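Local coordinates for protein Aln2 (PDB 6P7L) that belongs to the SnoaL-like branch of the NTF2-like superfamily and probably takes part in biosynthesis of the polyketide antibiotic alnumycin, at the interface of chains A and B. Numbering follows the deposited sequence. Chains: chain A/B, Aln2.

The interface of chains A and B. Residues chain A 138, 140, 162-163, 166, 169; chain B 97-98, 100, 127.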
ATOM      1  N   THR A 138       3.143   6.470 -12.530  1.00 15.35           N
ATOM      2  CA  THR A 138       3.820   6.080 -11.316  1.00 13.84           C
ATOM      3  C   THR A 138       5.199   6.735 -11.254  1.00 15.75           C
ATOM      4  O   THR A 138       5.768   7.166 -12.258  1.00 16.14           O
ATOM      5  CB  THR A 138       3.903   4.569 -11.231  1.00 10.96           C
ATOM      6  OG1 THR A 138       4.504   4.060 -12.403  1.00 15.49           O
ATOM      7  CG2 THR A 138       2.530   3.958 -11.126  1.00 14.17           C
ATOM      8  N   PHE A 140       9.105   6.662  -8.977  1.00 17.13           N
ATOM      9  CA  PHE A 140      10.035   6.081  -8.029  1.00 13.99           C
ATOM     10  C   PHE A 140      10.664   7.217  -7.256  1.00 13.47           C
ATOM     11  O   PHE A 140      11.279   8.117  -7.850  1.00 15.48           O
ATOM     12  CB  PHE A 140      11.100   5.277  -8.721  1.00 16.71           C
ATOM     13  CG  PHE A 140      11.917   4.437  -7.780  1.00 20.40           C
ATOM     14  CD1 PHE A 140      13.039   4.942  -7.153  1.00 20.25           C
ATOM     15  CD2 PHE A 140      11.535   3.142  -7.508  1.00 15.88           C
ATOM     16  CE1 PHE A 140      13.798   4.155  -6.296  1.00 26.19           C
ATOM     17  CE2 PHE A 140      12.302   2.336  -6.628  1.00 25.33           C
ATOM     18  CZ  PHE A 140      13.418   2.859  -6.040  1.00 22.89           C
ATOM     19  N   ASP A 162       7.917   7.695 -14.026  1.00 13.28           N
ATOM     20  CA  ASP A 162       8.167   6.538 -14.871  1.00 16.03           C
ATOM     21  C   ASP A 162       7.881   6.833 -16.329  1.00 18.69           C
ATOM     22  O   ASP A 162       8.533   6.249 -17.200  1.00 15.82           O
ATOM     23  CB  ASP A 162       7.331   5.354 -14.393  1.00 15.13           C
ATOM     24  CG  ASP A 162       7.915   4.678 -13.142  1.00 15.74           C
ATOM     25  OD1 ASP A 162       9.164   4.626 -13.036  1.00 16.38           O
ATOM     26  OD2 ASP A 162       7.115   4.147 -12.303  1.00 16.12           O
ATOM     27  N   ASP A 163       6.911   7.712 -16.638  1.00 16.39           N
ATOM     28  CA  ASP A 163       6.677   8.010 -18.050  1.00 15.26           C
ATOM     29  C   ASP A 163       7.892   8.713 -18.663  1.00 15.76           C
ATOM     30  O   ASP A 163       8.267   8.443 -19.809  1.00 16.86           O
ATOM     31  CB  ASP A 163       5.411   8.840 -18.238  1.00 17.07           C
ATOM     32  CG  ASP A 163       5.440  10.150 -17.504  1.00 24.08           C
ATOM     33  OD1 ASP A 163       5.896  10.192 -16.345  1.00 21.16           O
ATOM     34  OD2 ASP A 163       4.982  11.129 -18.121  1.00 23.03           O
ATOM     35  N   VAL A 166      10.577   6.113 -19.265  1.00 17.43           N
ATOM     36  CA  VAL A 166      10.251   5.366 -20.478  1.00 15.85           C
ATOM     37  C   VAL A 166      10.613   6.176 -21.720  1.00 17.53           C
ATOM     38  O   VAL A 166      11.167   5.649 -22.688  1.00 22.51           O
ATOM     39  CB  VAL A 166       8.764   4.986 -20.491  1.00 19.10           C
ATOM     40  CG1 VAL A 166       8.366   4.398 -21.835  1.00 20.80           C
ATOM     41  CG2 VAL A 166       8.450   4.016 -19.349  1.00 38.12           C
ATOM     42  N   ARG A 169      14.135   6.162 -22.663  1.00 31.74           N
ATOM     43  CA  ARG A 169      14.560   4.856 -23.184  1.00 53.21           C
ATOM     44  C   ARG A 169      14.080   4.591 -24.622  1.00 54.62           C
ATOM     45  O   ARG A 169      13.078   5.156 -25.088  1.00 34.85           O
ATOM     46  CB  ARG A 169      14.047   3.720 -22.264  1.00 36.57           C
ATOM     47  CG  ARG A 169      14.525   3.815 -20.844  1.00 36.96           C
ATOM     48  CD  ARG A 169      14.247   2.546 -20.022  1.00 40.30           C
ATOM     49  NE  ARG A 169      12.889   2.033 -20.179  1.00 48.33           N
ATOM     50  CZ  ARG A 169      12.148   1.562 -19.179  1.00 75.45           C
ATOM     51  NH1 ARG A 169      12.616   1.544 -17.939  1.00 50.28           N
ATOM     52  NH2 ARG A 169      10.930   1.108 -19.421  1.00107.76           N
TER
ATOM     53  N   ALA B  97       7.186  -0.271 -21.702  1.00 28.71           N
ATOM     54  CA  ALA B  97       6.587   0.515 -20.627  1.00 25.94           C
ATOM     55  C   ALA B  97       7.150   0.103 -19.272  1.00 21.02           C
ATOM     56  O   ALA B  97       7.872  -0.890 -19.141  1.00 21.61           O
ATOM     57  CB  ALA B  97       5.063   0.374 -20.662  1.00 23.43           C
ATOM     58  N   GLN B  98       6.814   0.886 -18.235  1.00 19.33           N
ATOM     59  CA  GLN B  98       7.424   0.657 -16.932  1.00 19.03           C
ATOM     60  C   GLN B  98       6.437  -0.006 -15.983  1.00 19.65           C
ATOM     61  O   GLN B  98       5.464   0.642 -15.557  1.00 15.88           O
ATOM     62  CB  GLN B  98       7.940   1.963 -16.323  1.00 17.65           C
ATOM     63  CG  GLN B  98       8.553   1.813 -14.929  1.00 17.72           C
ATOM     64  CD  GLN B  98       9.722   0.865 -14.889  1.00 21.82           C
ATOM     65  OE1 GLN B  98      10.679   1.046 -15.610  1.00 21.62           O
ATOM     66  NE2 GLN B  98       9.636  -0.154 -14.061  1.00 19.76           N
ATOM     67  N   ARG B 100       5.138  -1.472 -12.300  1.00 13.88           N
ATOM     68  CA  ARG B 100       5.320  -1.368 -10.855  1.00 13.02           C
ATOM     69  C   ARG B 100       4.368  -2.329 -10.170  1.00 16.23           C
ATOM     70  O   ARG B 100       3.170  -2.278 -10.426  1.00 16.01           O
ATOM     71  CB  ARG B 100       5.081   0.059 -10.356  1.00 13.57           C
ATOM     72  CG  ARG B 100       6.032   1.055 -10.930  1.00 12.96           C
ATOM     73  CD  ARG B 100       7.424   0.890 -10.332  1.00 13.05           C
ATOM     74  NE  ARG B 100       8.371   1.799 -10.956  1.00 15.78           N
ATOM     75  CZ  ARG B 100       9.691   1.617 -10.983  1.00 15.69           C
ATOM     76  NH1 ARG B 100      10.254   0.556 -10.410  1.00 17.06           N
ATOM     77  NH2 ARG B 100      10.461   2.506 -11.607  1.00 15.58           N
ATOM     78  N   THR B 127       3.082   1.867 -16.905  1.00 16.21           N
ATOM     79  CA  THR B 127       3.042   3.271 -17.309  1.00 13.75           C
ATOM     80  C   THR B 127       3.765   3.452 -18.632  1.00 15.55           C
ATOM     81  O   THR B 127       4.927   3.056 -18.785  1.00 14.80           O
ATOM     82  CB  THR B 127       3.639   4.156 -16.209  1.00 14.54           C
ATOM     83  OG1 THR B 127       2.839   3.980 -15.016  1.00 19.12           O
ATOM     84  CG2 THR B 127       3.630   5.606 -16.595  1.00 15.98           C
TER
HETATM   85  O   HOH W   1       3.629   1.739 -13.453  1.00 12.06           O
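A:Asp162, first residue of the C-terminal helix 162-168, meets B:Gln98 and B:Arg100, alternate residues of strand 98-104 in extended conformation, with the end of strand 116-127 at B:Thr127 alongside. Both chains are copies of the same SnoaL-like, NTF2-like protein; the interface as a whole is not an exact two-fold, this patch is one part of it, and whether the pairing is biological the structure alone does not show. A:Asp162 and B:Arg100 reach tip to tip in a side-on salt bridge: NH2 gives a nearly straight bond to OD1 (2.9 Å) and NE another to OD2 (3.0 Å). Both nitrogens approach on the syn sides, somewhat out of the carboxylate plane, which is tilted 30° from the guanidinium, while the oxygens lie close to the guanidinium plane. A bend at chi2 (-72°) of B:Arg100 swings its tip toward the acid. NE2 of B:Gln98 lies 3.5 Å above the guanidinium plane of B:Arg100, over its centre, while CD2 of A:Phe140 lies over the other face, toward the rim. OD2 of A:Asp162 also accepts a hydrogen bond from the hydroxyl OG1 of A:Thr138 (2.6 Å) on its anti side, which helps hold the carboxylate from within its own chain. A:Thr138 OG1 and B:Thr127 OG1 share a hydrogen bond of 3.1 Å, and a water joins both hydroxyls to the backbone O of B:Gln98. B:Gln98 lays its CG against the carboxylate carbon of A:Asp162, and CG2 of A:Val166 packs on CB of B:Gln98 (3.7 Å). The poorly ordered A:Arg169 points NH1 nearly head-on at the amide OE1 of B:Gln98.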